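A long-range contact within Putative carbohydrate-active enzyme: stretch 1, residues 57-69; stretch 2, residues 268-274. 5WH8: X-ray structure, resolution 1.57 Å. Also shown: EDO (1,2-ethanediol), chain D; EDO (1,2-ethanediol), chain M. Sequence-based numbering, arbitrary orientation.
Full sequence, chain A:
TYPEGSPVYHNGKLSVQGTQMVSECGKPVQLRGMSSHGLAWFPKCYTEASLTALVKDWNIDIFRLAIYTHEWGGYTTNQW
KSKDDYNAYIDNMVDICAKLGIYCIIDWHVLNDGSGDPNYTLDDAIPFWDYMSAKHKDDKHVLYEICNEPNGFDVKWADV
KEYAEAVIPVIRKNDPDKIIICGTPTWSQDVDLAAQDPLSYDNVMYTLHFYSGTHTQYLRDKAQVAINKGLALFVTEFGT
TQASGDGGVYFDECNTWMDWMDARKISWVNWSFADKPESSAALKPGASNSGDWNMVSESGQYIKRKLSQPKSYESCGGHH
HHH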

ATOM      1  N   ASP A  57      17.081  -9.351   0.652  1.00 10.39           N
ATOM      2  CA  ASP A  57      17.761  -8.907   1.873  1.00 10.34           C
ATOM      3  C   ASP A  57      16.837  -8.360   2.970  1.00 13.20           C
ATOM      4  O   ASP A  57      17.094  -8.577   4.149  1.00 12.86           O
ATOM      5  CB  ASP A  57      18.801  -7.819   1.547  1.00 12.94           C
ATOM      6  CG  ASP A  57      19.778  -8.229   0.447  1.00 14.94           C
ATOM      7  OD1 ASP A  57      20.136  -9.427   0.359  1.00 19.65           O
ATOM      8  OD2 ASP A  57      20.205  -7.342  -0.312  1.00 12.39           O
ATOM      9  N   TRP A  58      15.787  -7.620   2.619  1.00 11.10           N
ATOM     10  CA  TRP A  58      14.878  -7.115   3.651  1.00 11.39           C
ATOM     11  C   TRP A  58      13.682  -8.060   3.871  1.00 11.56           C
ATOM     12  O   TRP A  58      12.925  -7.849   4.804  1.00 12.11           O
ATOM     13  CB  TRP A  58      14.327  -5.713   3.326  1.00 11.17           C
ATOM     14  CG  TRP A  58      15.280  -4.555   3.132  1.00 10.75           C
ATOM     15  CD1 TRP A  58      16.507  -4.552   2.511  1.00 12.61           C
ATOM     16  CD2 TRP A  58      15.036  -3.209   3.541  1.00  9.86           C
ATOM     17  NE1 TRP A  58      17.023  -3.277   2.506  1.00 10.39           N
ATOM     18  CE2 TRP A  58      16.142  -2.436   3.139  1.00 11.19           C
ATOM     19  CE3 TRP A  58      13.978  -2.577   4.206  1.00 14.60           C
ATOM     20  CZ2 TRP A  58      16.222  -1.072   3.375  1.00 10.75           C
ATOM     21  CZ3 TRP A  58      14.053  -1.235   4.439  1.00 13.73           C
ATOM     22  CH2 TRP A  58      15.168  -0.480   4.028  1.00 13.57           C
ATOM     23  N   ASN A  59      13.484  -9.045   2.993  1.00 10.53           N
ATOM     24  CA  ASN A  59      12.422 -10.041   3.155  1.00 11.25           C
ATOM     25  C   ASN A  59      11.008  -9.450   3.043  1.00 11.44           C
ATOM     26  O   ASN A  59      10.085  -9.912   3.717  1.00 11.18           O
ATOM     27  CB  ASN A  59      12.573 -10.765   4.500  1.00 14.72           C
ATOM     28  CG  ASN A  59      13.981 -11.280   4.723  1.00 28.76           C
ATOM     29  OD1 ASN A  59      14.697 -10.831   5.625  1.00 33.42           O
ATOM     30  ND2 ASN A  59      14.393 -12.216   3.885  1.00 21.71           N
ATOM     31  N   ILE A  60      10.812  -8.447   2.183  1.00 11.45           N
ATOM     32  CA  ILE A  60       9.474  -7.868   2.057  1.00  9.15           C
ATOM     33  C   ILE A  60       8.534  -8.824   1.328  1.00  8.23           C
ATOM     34  O   ILE A  60       8.978  -9.648   0.520  1.00 10.03           O
ATOM     35  CB  ILE A  60       9.443  -6.495   1.312  1.00  7.95           C
ATOM     36  CG1 ILE A  60       9.815  -6.583  -0.181  1.00  9.77           C
ATOM     37  CG2 ILE A  60      10.310  -5.462   2.052  1.00 10.48           C
ATOM     38  CD1 ILE A  60       9.491  -5.315  -0.968  1.00 11.19           C
ATOM     39  N   ASP A  61       7.246  -8.696   1.628  1.00  9.06           N
ATOM     40  CA  ASP A  61       6.192  -9.480   0.982  1.00  8.51           C
ATOM     41  C   ASP A  61       5.456  -8.690  -0.091  1.00  8.86           C
ATOM     42  O   ASP A  61       4.747  -9.277  -0.919  1.00 10.28           O
ATOM     43  CB  ASP A  61       5.147  -9.925   1.989  1.00  7.52           C
ATOM     44  CG  ASP A  61       5.708 -10.779   3.106  1.00 11.47           C
ATOM     45  OD1 ASP A  61       6.462 -11.742   2.825  1.00 12.24           O
ATOM     46  OD2 ASP A  61       5.367 -10.470   4.272  1.00 11.66           O
ATOM     47  N   ILE A  62       5.586  -7.365  -0.041  1.00  7.90           N
ATOM     48  CA  ILE A  62       4.739  -6.449  -0.800  1.00  8.73           C
ATOM     49  C   ILE A  62       5.472  -5.095  -0.964  1.00  9.40           C
ATOM     50  O   ILE A  62       6.208  -4.658  -0.054  1.00  8.90           O
ATOM     51  CB  ILE A  62       3.367  -6.275  -0.087  1.00  8.90           C
ATOM     52  CG1 ILE A  62       2.410  -5.385  -0.902  1.00  9.06           C
ATOM     53  CG2 ILE A  62       3.543  -5.761   1.332  1.00 10.20           C
ATOM     54  CD1 ILE A  62       0.967  -5.591  -0.442  1.00 11.28           C
ATOM     55  N   PHE A  63       5.294  -4.451  -2.123  1.00  7.40           N
ATOM     56  CA  PHE A  63       5.813  -3.113  -2.384  1.00  7.11           C
ATOM     57  C   PHE A  63       4.678  -2.238  -2.873  1.00  8.42           C
ATOM     58  O   PHE A  63       3.856  -2.673  -3.662  1.00 10.28           O
ATOM     59  CB  PHE A  63       6.952  -3.128  -3.441  1.00  7.12           C
ATOM     60  CG  PHE A  63       7.744  -1.847  -3.485  1.00  9.33           C
ATOM     61  CD1 PHE A  63       8.606  -1.498  -2.465  1.00  8.87           C
ATOM     62  CD2 PHE A  63       7.581  -0.960  -4.532  1.00 12.17           C
ATOM     63  CE1 PHE A  63       9.290  -0.300  -2.476  1.00 10.86           C
ATOM     64  CE2 PHE A  63       8.273   0.242  -4.557  1.00  9.32           C
ATOM     65  CZ  PHE A  63       9.136   0.569  -3.545  1.00  9.36           C
ATOM     66  N   ARG A  64       4.651  -0.993  -2.422  1.00  6.38           N
ATOM     67  CA  ARG A  64       3.596  -0.048  -2.792  1.00  7.41           C
ATOM     68  C   ARG A  64       4.155   1.077  -3.664  1.00  8.57           C
ATOM     69  O   ARG A  64       5.135   1.720  -3.307  1.00  9.81           O
ATOM     70  CB  ARG A  64       2.951   0.505  -1.514  1.00  7.53           C
ATOM     71  CG  ARG A  64       1.938   1.626  -1.708  1.00  8.19           C
ATOM     72  CD  ARG A  64       1.450   1.997  -0.344  1.00  9.18           C
ATOM     73  NE  ARG A  64       0.340   2.934  -0.201  1.00  8.37           N
ATOM     74  CZ  ARG A  64       0.418   4.155   0.331  1.00  8.82           C
ATOM     75  NH1 ARG A  64       1.577   4.725   0.648  1.00  9.03           N
ATOM     76  NH2 ARG A  64      -0.692   4.834   0.524  1.00  8.79           N
ATOM     77  N   LEU A  65       3.488   1.293  -4.800  1.00  9.00           N
ATOM     78  CA  LEU A  65       3.825   2.330  -5.754  1.00  8.92           C
ATOM     79  C   LEU A  65       2.945   3.544  -5.473  1.00  7.86           C
ATOM     80  O   LEU A  65       1.775   3.577  -5.847  1.00  9.70           O
ATOM     81  CB  LEU A  65       3.632   1.815  -7.198  1.00  9.25           C
ATOM     82  CG  LEU A  65       4.397   0.553  -7.579  1.00 10.11           C
ATOM     83  CD1 LEU A  65       3.948   0.114  -8.951  1.00 11.59           C
ATOM     84  CD2 LEU A  65       5.881   0.752  -7.552  1.00 14.07           C
ATOM     85  N   ALA A  66       3.527   4.529  -4.804  1.00  8.68           N
ATOM     86  CA  ALA A  66       2.808   5.758  -4.460  1.00  8.21           C
ATOM     87  C   ALA A  66       2.850   6.715  -5.643  1.00 10.05           C
ATOM     88  O   ALA A  66       3.855   7.397  -5.863  1.00 10.57           O
ATOM     89  CB  ALA A  66       3.423   6.412  -3.230  1.00  8.93           C
ATOM     90  N   ILE A  67       1.747   6.748  -6.385  1.00  8.46           N
ATOM     91  CA  ILE A  67       1.629   7.539  -7.605  1.00  7.12           C
ATOM     92  C   ILE A  67       0.944   8.862  -7.259  1.00 10.26           C
ATOM     93  O   ILE A  67      -0.277   8.947  -7.237  1.00  9.35           O
ATOM     94  CB  ILE A  67       0.846   6.752  -8.666  1.00  8.99           C
ATOM     95  CG1 ILE A  67       1.572   5.443  -8.987  1.00 11.44           C
ATOM     96  CG2 ILE A  67       0.666   7.564  -9.948  1.00  9.62           C
ATOM     97  CD1 ILE A  67       0.641   4.327  -9.287  1.00 12.51           C
ATOM     98  N   TYR A  68       1.737   9.866  -6.899  1.00 11.62           N
ATOM     99  CA  TYR A  68       1.162  11.154  -6.519  1.00 11.06           C
ATOM    100  C   TYR A  68       0.337  11.694  -7.665  1.00 10.41           C
ATOM    101  O   TYR A  68       0.765  11.591  -8.814  1.00 12.61           O
ATOM    102  CB  TYR A  68       2.240  12.171  -6.173  1.00 10.53           C
ATOM    103  CG  TYR A  68       2.706  12.147  -4.735  1.00 11.49           C
ATOM    104  CD1 TYR A  68       3.501  11.115  -4.263  1.00 12.80           C
ATOM    105  CD2 TYR A  68       2.388  13.188  -3.868  1.00 13.22           C
ATOM    106  CE1 TYR A  68       3.960  11.112  -2.962  1.00 13.58           C
ATOM    107  CE2 TYR A  68       2.832  13.184  -2.567  1.00 14.56           C
ATOM    108  CZ  TYR A  68       3.624  12.150  -2.123  1.00 18.64           C
ATOM    109  OH  TYR A  68       4.084  12.161  -0.814  1.00 20.64           O
ATOM    110  N   THR A  69      -0.829  12.263  -7.365  1.00 10.51           N
ATOM    111  CA  THR A  69      -1.656  12.831  -8.415  1.00 12.22           C
ATOM    112  C   THR A  69      -1.253  14.282  -8.645  1.00 14.10           C
ATOM    113  O   THR A  69      -1.263  14.772  -9.781  1.00 12.04           O
ATOM    114  CB  THR A  69      -3.157  12.730  -8.074  1.00 11.84           C
ATOM    115  OG1 THR A  69      -3.452  13.526  -6.923  1.00 12.91           O
ATOM    116  CG2 THR A  69      -3.566  11.293  -7.819  1.00 12.82           C
TER
HETATM  117  C1  EDO D 403       6.514  -8.637  13.139  1.00 22.96           C
HETATM  118  O1  EDO D 403       5.701  -9.668  13.745  1.00 23.81           O
HETATM  119  C2  EDO D 403       5.689  -7.364  12.983  1.00 21.03           C
HETATM  120  O2  EDO D 403       4.518  -7.630  12.199  1.00 17.42           O
HETATM  121  C1  EDO M 412       6.904  12.967   3.510  1.00 28.41           C
HETATM  122  O1  EDO M 412       7.916  12.115   4.076  1.00 23.02           O
HETATM  123  C2  EDO M 412       7.388  14.392   3.194  1.00 29.27           C
HETATM  124  O2  EDO M 412       8.723  14.425   2.654  1.00 24.50           O
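Stretch 2 (268-274) WVNWSFA

How does stretch 2 lie on stretch 1? Both are extended where they meet, stretch 1 as a strand from Ile 62 to Tyr 68 and stretch 2 as a strand through Trp 268 and Val 269, yet no hydrogen bond links them. Their backbones come nearest at Arg 64 and Val 269, whose CA atoms are 7.5 Å apart, so side chains fill the gap. From Val 269 to Trp 271 the contacts advance from Ile 62 and Arg 64 to Ala 66 and Tyr 68, so the two run broadly the same way there. Stretch 2 then turns a corner at Trp 271, with a cis peptide bond between it and Ser 272, and Phe 273 follows on a different course.

What does Val 269 rest on? Its CA-to-CB bond points toward stretch 1, as do those of Ile 62 and Arg 64 toward stretch 2. Val 269 CG2 lies 4.2 Å from Ile 62 CG2, while Val 269 CG1 packs 3.9 Å from Arg 64 CB, touching the aliphatic start of a side chain whose charged end is hydrogen-bonded elsewhere in the structure.

Where does the Trp 271 ring go? Its CA-to-CB bond points sideways, but the indole reaches the later half of the strand. Trp 271 CZ3 sits 4.2 Å from Ala 66 CB and 4.1 Å from Arg 64 NH1, both near the plane of the indole at its edge. Trp 271 CH2 approaches Tyr 68 OH at 3.7 Å. The indole nitrogen is engaged separately: Trp 271 NE1 donates a hydrogen bond to O1 of the chain M ethanediol at 3.1 Å.

Where does Phe 273 sit? Beyond the corner, its CA-to-CB bond points toward stretch 1, and the edge of its ring addresses the face of the six-membered ring of Trp 58, with planes at 78°. Phe 273 CE1 comes within 3.8 Å of Trp 58 CZ2. Nearer the backbone, Phe 273 CB lies 4.3 Å from Phe 63 CE1, at the edge of that ring.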

ATOM      1  N   TRP A 268       0.780  -4.613   6.763  1.00  8.70           N
ATOM      2  CA  TRP A 268       1.385  -3.291   6.934  1.00 10.47           C
ATOM      3  C   TRP A 268       2.480  -2.979   5.925  1.00  8.03           C
ATOM      4  O   TRP A 268       3.184  -3.876   5.445  1.00  9.27           O
ATOM      5  CB  TRP A 268       1.926  -3.131   8.364  1.00  8.39           C
ATOM      6  CG  TRP A 268       2.961  -4.042   8.940  1.00  8.97           C
ATOM      7  CD1 TRP A 268       2.753  -4.980   9.912  1.00 10.13           C
ATOM      8  CD2 TRP A 268       4.389  -4.021   8.713  1.00  7.49           C
ATOM      9  NE1 TRP A 268       3.934  -5.560  10.281  1.00 11.63           N
ATOM     10  CE2 TRP A 268       4.955  -4.997   9.565  1.00  9.72           C
ATOM     11  CE3 TRP A 268       5.241  -3.285   7.866  1.00  9.77           C
ATOM     12  CZ2 TRP A 268       6.321  -5.239   9.614  1.00 12.71           C
ATOM     13  CZ3 TRP A 268       6.586  -3.549   7.899  1.00 11.65           C
ATOM     14  CH2 TRP A 268       7.117  -4.508   8.771  1.00 12.20           C
ATOM     15  N   VAL A 269       2.569  -1.683   5.601  1.00  7.78           N
ATOM     16  CA  VAL A 269       3.489  -1.149   4.607  1.00  6.85           C
ATOM     17  C   VAL A 269       4.109   0.138   5.185  1.00  7.82           C
ATOM     18  O   VAL A 269       3.398   1.078   5.496  1.00  8.88           O
ATOM     19  CB  VAL A 269       2.771  -0.841   3.291  1.00  7.15           C
ATOM     20  CG1 VAL A 269       3.741  -0.330   2.251  1.00  8.83           C
ATOM     21  CG2 VAL A 269       2.026  -2.090   2.762  1.00  9.21           C
ATOM     22  N   ASN A 270       5.428   0.164   5.319  1.00  7.89           N
ATOM     23  CA  ASN A 270       6.141   1.294   5.940  1.00  6.95           C
ATOM     24  C   ASN A 270       6.508   2.411   4.958  1.00  8.58           C
ATOM     25  O   ASN A 270       7.030   2.145   3.857  1.00  9.46           O
ATOM     26  CB  ASN A 270       7.436   0.784   6.626  1.00  7.55           C
ATOM     27  CG  ASN A 270       8.262   1.888   7.250  1.00  7.97           C
ATOM     28  OD1 ASN A 270       9.370   2.166   6.812  1.00  9.00           O
ATOM     29  ND2 ASN A 270       7.732   2.517   8.293  1.00  9.08           N
ATOM     30  N   TRP A 271       6.282   3.650   5.385  1.00  8.25           N
ATOM     31  CA  TRP A 271       6.755   4.861   4.697  1.00  8.53           C
ATOM     32  C   TRP A 271       8.139   5.284   5.226  1.00 12.06           C
ATOM     33  O   TRP A 271       8.229   5.589   6.420  1.00 10.44           O
ATOM     34  CB  TRP A 271       5.763   5.998   4.930  1.00  8.37           C
ATOM     35  CG  TRP A 271       6.073   7.239   4.140  1.00  8.52           C
ATOM     36  CD1 TRP A 271       6.845   8.274   4.543  1.00 12.18           C
ATOM     37  CD2 TRP A 271       5.592   7.569   2.832  1.00  8.47           C
ATOM     38  NE1 TRP A 271       6.887   9.237   3.560  1.00 12.78           N
ATOM     39  CE2 TRP A 271       6.137   8.817   2.496  1.00 13.51           C
ATOM     40  CE3 TRP A 271       4.772   6.915   1.902  1.00 10.51           C
ATOM     41  CZ2 TRP A 271       5.888   9.431   1.267  1.00 10.93           C
ATOM     42  CZ3 TRP A 271       4.526   7.526   0.693  1.00 11.80           C
ATOM     43  CH2 TRP A 271       5.070   8.774   0.393  1.00 10.48           C
ATOM     44  N   SER A 272       9.209   5.351   4.415  1.00 10.62           N
ATOM     45  CA  SER A 272       9.224   5.078   2.963  1.00  7.32           C
ATOM     46  C   SER A 272      10.591   4.519   2.603  1.00 10.24           C
ATOM     47  O   SER A 272      11.574   4.738   3.332  1.00  9.02           O
ATOM     48  CB  SER A 272       8.969   6.341   2.128  1.00  9.78           C
ATOM     49  OG  SER A 272      10.100   7.180   2.195  1.00 10.64           O
ATOM     50  N   PHE A 273      10.649   3.830   1.469  1.00  8.44           N
ATOM     51  CA  PHE A 273      11.914   3.410   0.868  1.00  7.72           C
ATOM     52  C   PHE A 273      12.439   4.516  -0.027  1.00 11.43           C
ATOM     53  O   PHE A 273      12.060   4.617  -1.206  1.00 11.59           O
ATOM     54  CB  PHE A 273      11.735   2.125   0.064  1.00 10.95           C
ATOM     55  CG  PHE A 273      13.039   1.514  -0.393  1.00  9.48           C
ATOM     56  CD1 PHE A 273      13.879   0.874   0.498  1.00 10.45           C
ATOM     57  CD2 PHE A 273      13.414   1.586  -1.719  1.00 11.11           C
ATOM     58  CE1 PHE A 273      15.085   0.301   0.057  1.00 10.93           C
ATOM     59  CE2 PHE A 273      14.597   1.011  -2.162  1.00 11.46           C
ATOM     60  CZ  PHE A 273      15.430   0.371  -1.277  1.00 10.63           C
ATOM     61  N   ALA A 274      13.287   5.362   0.551  1.00  9.86           N
ATOM     62  CA  ALA A 274      13.828   6.540  -0.103  1.00 10.95           C
ATOM     63  C   ALA A 274      15.013   6.991   0.746  1.00 11.15           C
ATOM     64  O   ALA A 274      15.118   6.574   1.908  1.00 10.58           O
ATOM     65  CB  ALA A 274      12.780   7.637  -0.208  1.00 12.76           C
TER